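Local coordinates for type III pantothenate kinase (Campylobacter jejuni, PDB 2NRH) that probably catalyses the ATP-dependent phosphorylation of pantothenate, the first step of coenzyme A biosynthesis, as a homodimer, at the interface of chains A and B. Coordinates in Å, arbitrary orientation; residue numbers count along the deposited sequence, not the author numbering. Chains: chain A/B, Transcriptional activator, putative, Baf family.

The three contacts illustrate how a two-fold kinase dimer can be built around one helix used several times. Contact 1 lies in the middle, its C-alpha centre about 12 Å from that of contact 2 and about 11 Å from that of contact 3, while contacts 2 and 3 are about 22 Å apart. Helix 115-125 of both chains serves contacts 1 and 3, residue 121 appearing from chain B in one and chain A in the other; contact 2 uses chain B residues just after it. The centre of contact 2 is about 9 Å from the predicted catalytic A:Asp76, so dimer contacts may help shape that site.

Contact 1: the interface of chains A and B. Residues chain A 94, 117, 120; chain B 121, 124-125.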
ATOM      1  N   SER A  94     -10.997  -7.581  -2.923  1.00 52.50           N
ATOM      2  CA  SER A  94     -10.969  -6.554  -1.834  1.00 53.57           C
ATOM      3  C   SER A  94      -9.640  -6.483  -1.146  1.00 51.04           C
ATOM      4  O   SER A  94      -9.141  -5.395  -0.871  1.00 51.70           O
ATOM      5  CB  SER A  94     -11.953  -6.913  -0.718  1.00 53.80           C
ATOM      6  OG  SER A  94     -13.225  -6.961  -1.271  1.00 62.08           O
ATOM      7  N   ASN A 117      -8.912  -0.785  -3.354  1.00 50.78           N
ATOM      8  CA  ASN A 117      -8.819  -0.174  -2.049  1.00 51.15           C
ATOM      9  C   ASN A 117      -7.564   0.681  -1.920  1.00 52.35           C
ATOM     10  O   ASN A 117      -7.573   1.706  -1.203  1.00 51.39           O
ATOM     11  CB  ASN A 117      -8.976  -1.216  -0.969  1.00 49.70           C
ATOM     12  CG  ASN A 117     -10.412  -1.630  -0.817  1.00 50.47           C
ATOM     13  OD1 ASN A 117     -11.273  -0.773  -0.628  1.00 51.94           O
ATOM     14  ND2 ASN A 117     -10.706  -2.934  -0.959  1.00 49.56           N
ATOM     15  N   LYS A 120      -8.984   3.931  -3.421  1.00 60.10           N
ATOM     16  CA  LYS A 120      -9.765   4.602  -2.379  1.00 61.14           C
ATOM     17  C   LYS A 120      -8.924   5.432  -1.396  1.00 61.17           C
ATOM     18  O   LYS A 120      -9.291   6.559  -1.129  1.00 62.02           O
ATOM     19  CB  LYS A 120     -10.599   3.563  -1.644  1.00 61.38           C
ATOM     20  CG  LYS A 120     -11.893   4.065  -1.035  1.00 64.15           C
ATOM     21  CD  LYS A 120     -12.713   2.914  -0.469  1.00 65.73           C
ATOM     22  CE  LYS A 120     -13.527   2.221  -1.546  1.00 71.08           C
ATOM     23  NZ  LYS A 120     -13.770   0.763  -1.159  1.00 73.21           N
TER
ATOM     24  N   ILE B 121      -7.033   1.442   5.667  1.00 54.19           N
ATOM     25  CA  ILE B 121      -7.712   0.719   4.591  1.00 52.21           C
ATOM     26  C   ILE B 121      -8.001  -0.736   4.951  1.00 51.29           C
ATOM     27  O   ILE B 121      -9.033  -1.237   4.563  1.00 52.37           O
ATOM     28  CB  ILE B 121      -7.102   0.918   3.158  1.00 52.77           C
ATOM     29  CG1 ILE B 121      -8.123   0.526   2.051  1.00 51.60           C
ATOM     30  CG2 ILE B 121      -5.784   0.156   2.999  1.00 51.69           C
ATOM     31  CD1 ILE B 121      -9.237   1.644   1.586  1.00 46.69           C
ATOM     32  N   HIS B 124     -11.124  -0.541   6.736  1.00 60.17           N
ATOM     33  CA  HIS B 124     -12.266  -0.278   5.862  1.00 60.07           C
ATOM     34  C   HIS B 124     -12.626  -1.599   5.153  1.00 59.53           C
ATOM     35  O   HIS B 124     -13.790  -1.925   4.968  1.00 59.40           O
ATOM     36  CB  HIS B 124     -11.954   0.840   4.883  1.00 61.09           C
ATOM     37  CG  HIS B 124     -12.948   0.962   3.762  1.00 65.51           C
ATOM     38  ND1 HIS B 124     -14.100   1.722   3.862  1.00 71.47           N
ATOM     39  CD2 HIS B 124     -12.976   0.403   2.526  1.00 68.53           C
ATOM     40  CE1 HIS B 124     -14.787   1.633   2.734  1.00 71.71           C
ATOM     41  NE2 HIS B 124     -14.130   0.834   1.911  1.00 72.55           N
ATOM     42  N   ILE B 125     -11.623  -2.383   4.764  1.00 59.19           N
ATOM     43  CA  ILE B 125     -11.936  -3.663   4.126  1.00 58.49           C
ATOM     44  C   ILE B 125     -12.714  -4.645   5.070  1.00 58.79           C
ATOM     45  O   ILE B 125     -13.748  -5.205   4.712  1.00 59.23           O
ATOM     46  CB  ILE B 125     -10.673  -4.342   3.513  1.00 58.66           C
ATOM     47  CG1 ILE B 125      -9.997  -3.437   2.458  1.00 59.30           C
ATOM     48  CG2 ILE B 125     -11.081  -5.685   2.842  1.00 57.24           C
ATOM     49  CD1 ILE B 125      -8.516  -3.796   2.128  1.00 56.48           C
TER
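B:Ile121 and B:Ile125 press their CG1 branches against the side chain of A:Asn117 where helices 115-125 of the two subunits meet in this type III pantothenate kinase homodimer, a member of the ASKHA superfamily. The methylene A:Asn117 CB rests 3.6 Å from B:Ile121 CG1, and the amide carbon A:Asn117 CG lies 3.8 Å from B:Ile125 CG1. The second branch of B:Ile125, CG2, extends toward A:Ser94 CB at 3.9 Å, beside the predicted ATP site.

Beyond these isoleucine contacts the A:Asn117 amide is held at both ends. Its ND2 gives a 2.9 Å hydrogen bond to the backbone A:Ser94 O, in the carbonyl plane and on a lone pair, with the acceptor close to the amide plane. Its OD1 accepts from the ammonium A:Lys120 NZ at 3.0 Å, the donor somewhat tilted from the carbonyl plane. Both bonds should restrain amide rotation.

At the polar rim the A:Lys120 chain, bent at chi3 (-83°), brings NZ to B:His124 NE2 at 3.1 Å. This hydrogen bond crosses the dimer and would favour an unprotonated NE2; the ammonium sits 24° out of the imidazole plane. A:Lys120 CD lies beside the same ring nitrogen. The ring is turned 67° from the A:Asn117 amide.

Contact 2: the interface of chains A and B. Residues chain A 42-43, 45; chain B 126-128.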
ATOM      1  N   ASN A  42     -18.234 -17.527   3.637  1.00 57.64           N
ATOM      2  CA  ASN A  42     -18.394 -16.100   3.798  1.00 57.86           C
ATOM      3  C   ASN A  42     -17.269 -15.514   4.631  1.00 57.53           C
ATOM      4  O   ASN A  42     -16.958 -16.040   5.699  1.00 57.53           O
ATOM      5  CB  ASN A  42     -19.747 -15.806   4.407  1.00 57.76           C
ATOM      6  CG  ASN A  42     -19.888 -14.398   4.842  1.00 59.82           C
ATOM      7  OD1 ASN A  42     -19.848 -13.467   4.031  1.00 60.78           O
ATOM      8  ND2 ASN A  42     -20.101 -14.211   6.147  1.00 64.89           N
ATOM      9  N   VAL A  43     -16.625 -14.457   4.140  1.00 56.55           N
ATOM     10  CA  VAL A  43     -15.756 -13.676   5.029  1.00 56.40           C
ATOM     11  C   VAL A  43     -16.325 -12.307   5.412  1.00 56.59           C
ATOM     12  O   VAL A  43     -15.659 -11.530   6.101  1.00 54.98           O
ATOM     13  CB  VAL A  43     -14.358 -13.483   4.449  1.00 56.51           C
ATOM     14  CG1 VAL A  43     -13.630 -14.826   4.355  1.00 55.38           C
ATOM     15  CG2 VAL A  43     -14.451 -12.741   3.104  1.00 54.47           C
ATOM     16  N   GLU A  45     -18.042 -10.048   7.588  1.00 62.50           N
ATOM     17  CA  GLU A  45     -18.601  -9.780   8.918  1.00 65.60           C
ATOM     18  C   GLU A  45     -20.007  -9.262   8.938  1.00 67.00           C
ATOM     19  O   GLU A  45     -20.842  -9.818   9.651  1.00 67.81           O
ATOM     20  CB  GLU A  45     -17.744  -8.842   9.787  1.00 65.29           C
ATOM     21  CG  GLU A  45     -16.753  -9.553  10.738  1.00 68.31           C
ATOM     22  CD  GLU A  45     -17.358 -10.730  11.558  1.00 70.40           C
ATOM     23  OE1 GLU A  45     -18.430 -10.603  12.225  1.00 70.45           O
ATOM     24  OE2 GLU A  45     -16.718 -11.798  11.528  1.00 73.11           O
TER
ATOM     25  N   SER B 126     -12.187  -4.881   6.266  1.00 58.97           N
ATOM     26  CA  SER B 126     -12.845  -5.795   7.195  1.00 59.10           C
ATOM     27  C   SER B 126     -12.378  -5.567   8.636  1.00 59.51           C
ATOM     28  O   SER B 126     -11.200  -5.236   8.876  1.00 58.31           O
ATOM     29  CB  SER B 126     -12.643  -7.267   6.776  1.00 59.04           C
ATOM     30  OG  SER B 126     -13.461  -8.162   7.519  1.00 55.69           O
ATOM     31  N   PRO B 127     -13.323  -5.713   9.596  1.00 60.23           N
ATOM     32  CA  PRO B 127     -12.935  -5.799  11.020  1.00 60.52           C
ATOM     33  C   PRO B 127     -12.008  -6.986  11.329  1.00 60.88           C
ATOM     34  O   PRO B 127     -11.235  -6.921  12.292  1.00 60.38           O
ATOM     35  CB  PRO B 127     -14.268  -5.901  11.774  1.00 61.33           C
ATOM     36  CG  PRO B 127     -15.367  -6.095  10.715  1.00 60.68           C
ATOM     37  CD  PRO B 127     -14.792  -5.740   9.375  1.00 59.94           C
ATOM     38  N   ARG B 128     -12.036  -8.034  10.508  1.00 60.86           N
ATOM     39  CA  ARG B 128     -11.043  -9.092  10.657  1.00 62.22           C
ATOM     40  C   ARG B 128      -9.648  -8.648  10.339  1.00 62.61           C
ATOM     41  O   ARG B 128      -8.695  -9.293  10.759  1.00 63.21           O
ATOM     42  CB  ARG B 128     -11.359 -10.297   9.799  1.00 62.78           C
ATOM     43  CG  ARG B 128     -12.510 -11.137  10.324  1.00 65.62           C
ATOM     44  CD  ARG B 128     -12.359 -12.504   9.735  1.00 72.90           C
ATOM     45  NE  ARG B 128     -13.608 -13.216   9.459  1.00 77.71           N
ATOM     46  CZ  ARG B 128     -13.672 -14.271   8.646  1.00 79.02           C
ATOM     47  NH1 ARG B 128     -12.558 -14.700   8.040  1.00 78.25           N
ATOM     48  NH2 ARG B 128     -14.835 -14.896   8.447  1.00 79.42           N
TER
HETATM   49  O   HOH W   1     -13.188 -10.505   6.133  1.00 48.76           O
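A:Glu45 and B:Pro127 form the apolar centre of this patch of the type III pantothenate kinase dimer, where the short 3-10 helix 45-47 of one subunit faces the loop that follows helix 115-125 of the other. The ring tip B:Pro127 CG meets the aliphatic stem of A:Glu45 at a slant, 3.7 Å from A:Glu45 CG and equally near its CB. The glutamate chain then bends at chi2 (-47°), carrying its carboxylate away from the proline and toward B:Arg128.

That arginine reaches across the interface at about a right angle to A:Glu45. A modest twist at chi3 (-147°) in an otherwise extended chain accompanies the guanidinium's passage by A:Val43, whose CG1 methyl is 3.8 Å from B:Arg128 NH1. The backbone A:Val43 O lies above one guanidinium face, offset toward the rim. At the edge of the same group, in its plane, the carboxylate A:Glu45 OE2 faces B:Arg128 NE at 4.0 Å; this salt bridge is long, and the planes of the two groups are 57° apart, an electrostatic pairing more than a snug bidentate grip. B:Arg128 NH2 points near A:Asn42 O, although 3.7 Å is too far for a hydrogen bond.

On the side toward contact 1, a water joins the subunits, 2.7 Å from A:Val43 O and 2.7 Å from the hydroxyl B:Ser126 OG. The latter also accepts a weak bond from the backbone B:Arg128 N.

Contact 3: the interface of chains A and B. Residues chain A 118, 121-122, 150, 153; chain B 111-113, 118.
A:Tyr122 points the hydroxyl end of its phenol at B:Pro113, the two side chains crossing at about a right angle where helix 115-125 of one subunit meets the end of strand 105-113 of its dimer partner. From CB, a first torsion of -67° sets CG anti to the carbonyl carbon and sends the ring toward that strand. One ring face is capped within chain A by the methyl A:Leu150 CD2, 3.6 Å above its centre. Farther along, A:Tyr122 CE1 and CZ meet the proline, CZ lying 4.0 Å from B:Pro113 CD. At the tip, the hydroxyl OH is beside B:Pro113 N and CD, though its very short approach to CD is doubtful; the backbone B:Ile111 O, at 3.6 Å from OH, is too distant for a bond.

Neighbouring groups close around the same proline. A:Ile121 CD1 comes to within 3.8 Å of B:Pro113 CG, and A:Tyr118 CD1 abuts that ring carbon too. The two Tyr118 side chains meet at a slant near the symmetry axis, A:Tyr118 CE1 being 3.9 Å from B:Tyr118 CE1. Besides capping its own tyrosine, A:Leu150 CD2 touches B:Ile111 CB at 3.9 Å. On the same helix, 146-165, the bare backbone A:Gly153 CA receives the methyl B:Leu112 CD1 at 3.4 Å.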
ATOM      1  N   TYR A 118      -6.510   0.312  -2.667  1.00 53.32           N
ATOM      2  CA  TYR A 118      -5.428   1.300  -2.928  1.00 54.85           C
ATOM      3  C   TYR A 118      -5.945   2.569  -3.601  1.00 55.29           C
ATOM      4  O   TYR A 118      -5.528   3.645  -3.232  1.00 55.72           O
ATOM      5  CB  TYR A 118      -4.331   0.754  -3.811  1.00 53.96           C
ATOM      6  CG  TYR A 118      -3.351  -0.135  -3.109  1.00 52.02           C
ATOM      7  CD1 TYR A 118      -2.284   0.392  -2.349  1.00 48.27           C
ATOM      8  CD2 TYR A 118      -3.489  -1.514  -3.219  1.00 52.88           C
ATOM      9  CE1 TYR A 118      -1.394  -0.441  -1.728  1.00 46.72           C
ATOM     10  CE2 TYR A 118      -2.587  -2.362  -2.624  1.00 52.12           C
ATOM     11  CZ  TYR A 118      -1.570  -1.839  -1.885  1.00 50.05           C
ATOM     12  OH  TYR A 118      -0.758  -2.780  -1.348  1.00 50.96           O
ATOM     13  N   ILE A 121      -7.808   4.925  -0.866  1.00 61.26           N
ATOM     14  CA  ILE A 121      -6.950   5.804  -0.046  1.00 62.08           C
ATOM     15  C   ILE A 121      -6.463   7.047  -0.811  1.00 61.51           C
ATOM     16  O   ILE A 121      -6.503   8.170  -0.322  1.00 61.35           O
ATOM     17  CB  ILE A 121      -5.758   5.130   0.756  1.00 61.86           C
ATOM     18  CG1 ILE A 121      -5.350   3.772   0.194  1.00 62.39           C
ATOM     19  CG2 ILE A 121      -6.088   5.116   2.341  1.00 65.83           C
ATOM     20  CD1 ILE A 121      -4.618   2.816   1.212  1.00 62.52           C
ATOM     21  N   TYR A 122      -6.081   6.852  -2.050  1.00 60.91           N
ATOM     22  CA  TYR A 122      -5.531   7.951  -2.789  1.00 60.67           C
ATOM     23  C   TYR A 122      -6.607   8.990  -3.217  1.00 61.71           C
ATOM     24  O   TYR A 122      -6.367  10.207  -3.239  1.00 61.04           O
ATOM     25  CB  TYR A 122      -4.841   7.374  -4.000  1.00 59.32           C
ATOM     26  CG  TYR A 122      -3.627   6.540  -3.735  1.00 57.25           C
ATOM     27  CD1 TYR A 122      -2.702   6.894  -2.745  1.00 55.90           C
ATOM     28  CD2 TYR A 122      -3.360   5.415  -4.527  1.00 53.02           C
ATOM     29  CE1 TYR A 122      -1.546   6.126  -2.545  1.00 55.60           C
ATOM     30  CE2 TYR A 122      -2.226   4.640  -4.322  1.00 51.82           C
ATOM     31  CZ  TYR A 122      -1.325   5.006  -3.336  1.00 56.38           C
ATOM     32  OH  TYR A 122      -0.192   4.266  -3.170  1.00 57.57           O
ATOM     33  N   LEU A 150       1.737   6.521  -8.590  1.00 50.08           N
ATOM     34  CA  LEU A 150       0.811   5.732  -7.783  1.00 49.54           C
ATOM     35  C   LEU A 150       0.696   4.276  -8.261  1.00 49.86           C
ATOM     36  O   LEU A 150       0.685   3.331  -7.466  1.00 48.41           O
ATOM     37  CB  LEU A 150      -0.560   6.421  -7.716  1.00 49.11           C
ATOM     38  CG  LEU A 150      -0.587   7.813  -7.068  1.00 50.40           C
ATOM     39  CD1 LEU A 150      -1.909   8.508  -7.245  1.00 50.82           C
ATOM     40  CD2 LEU A 150      -0.271   7.772  -5.619  1.00 52.04           C
ATOM     41  N   GLY A 153       3.795   2.107  -7.538  1.00 48.39           N
ATOM     42  CA  GLY A 153       3.845   1.712  -6.114  1.00 48.52           C
ATOM     43  C   GLY A 153       2.985   0.498  -5.841  1.00 49.35           C
ATOM     44  O   GLY A 153       3.463  -0.477  -5.273  1.00 50.21           O
TER
ATOM     45  N   ILE B 111       5.228   6.572  -5.253  1.00 45.08           N
ATOM     46  CA  ILE B 111       4.436   6.883  -4.063  1.00 44.69           C
ATOM     47  C   ILE B 111       3.704   5.654  -3.541  1.00 44.41           C
ATOM     48  O   ILE B 111       3.147   4.763  -4.293  1.00 44.08           O
ATOM     49  CB  ILE B 111       3.397   8.075  -4.319  1.00 45.04           C
ATOM     50  CG1 ILE B 111       4.077   9.267  -4.974  1.00 41.51           C
ATOM     51  CG2 ILE B 111       2.627   8.476  -3.036  1.00 43.12           C
ATOM     52  CD1 ILE B 111       3.096  10.194  -5.597  1.00 44.83           C
ATOM     53  N   LEU B 112       3.688   5.608  -2.237  1.00 42.81           N
ATOM     54  CA  LEU B 112       3.011   4.513  -1.541  1.00 44.24           C
ATOM     55  C   LEU B 112       2.087   5.104  -0.488  1.00 43.09           C
ATOM     56  O   LEU B 112       2.357   6.198   0.017  1.00 42.46           O
ATOM     57  CB  LEU B 112       4.127   3.699  -0.875  1.00 44.61           C
ATOM     58  CG  LEU B 112       4.698   2.367  -1.387  1.00 47.89           C
ATOM     59  CD1 LEU B 112       4.608   2.224  -2.807  1.00 51.68           C
ATOM     60  CD2 LEU B 112       6.121   2.109  -0.909  1.00 45.75           C
ATOM     61  N   PRO B 113       1.067   4.366  -0.045  1.00 43.63           N
ATOM     62  CA  PRO B 113       0.443   4.973   1.162  1.00 44.16           C
ATOM     63  C   PRO B 113       1.407   5.031   2.357  1.00 44.91           C
ATOM     64  O   PRO B 113       2.328   4.182   2.472  1.00 45.62           O
ATOM     65  CB  PRO B 113      -0.751   4.021   1.488  1.00 44.00           C
ATOM     66  CG  PRO B 113      -0.975   3.206   0.242  1.00 42.13           C
ATOM     67  CD  PRO B 113       0.470   3.056  -0.340  1.00 43.49           C
ATOM     68  N   TYR B 118      -2.327   2.564   5.440  1.00 49.89           N
ATOM     69  CA  TYR B 118      -2.446   1.098   5.274  1.00 50.82           C
ATOM     70  C   TYR B 118      -3.343   0.506   6.373  1.00 50.42           C
ATOM     71  O   TYR B 118      -4.220  -0.278   6.067  1.00 50.17           O
ATOM     72  CB  TYR B 118      -1.076   0.411   5.358  1.00 50.35           C
ATOM     73  CG  TYR B 118      -0.270   0.379   4.084  1.00 51.63           C
ATOM     74  CD1 TYR B 118      -0.610  -0.492   3.024  1.00 48.25           C
ATOM     75  CD2 TYR B 118       0.900   1.153   3.953  1.00 51.36           C
ATOM     76  CE1 TYR B 118       0.179  -0.535   1.840  1.00 46.95           C
ATOM     77  CE2 TYR B 118       1.704   1.093   2.758  1.00 48.90           C
ATOM     78  CZ  TYR B 118       1.328   0.239   1.721  1.00 49.06           C
ATOM     79  OH  TYR B 118       2.126   0.154   0.544  1.00 53.29           O
TER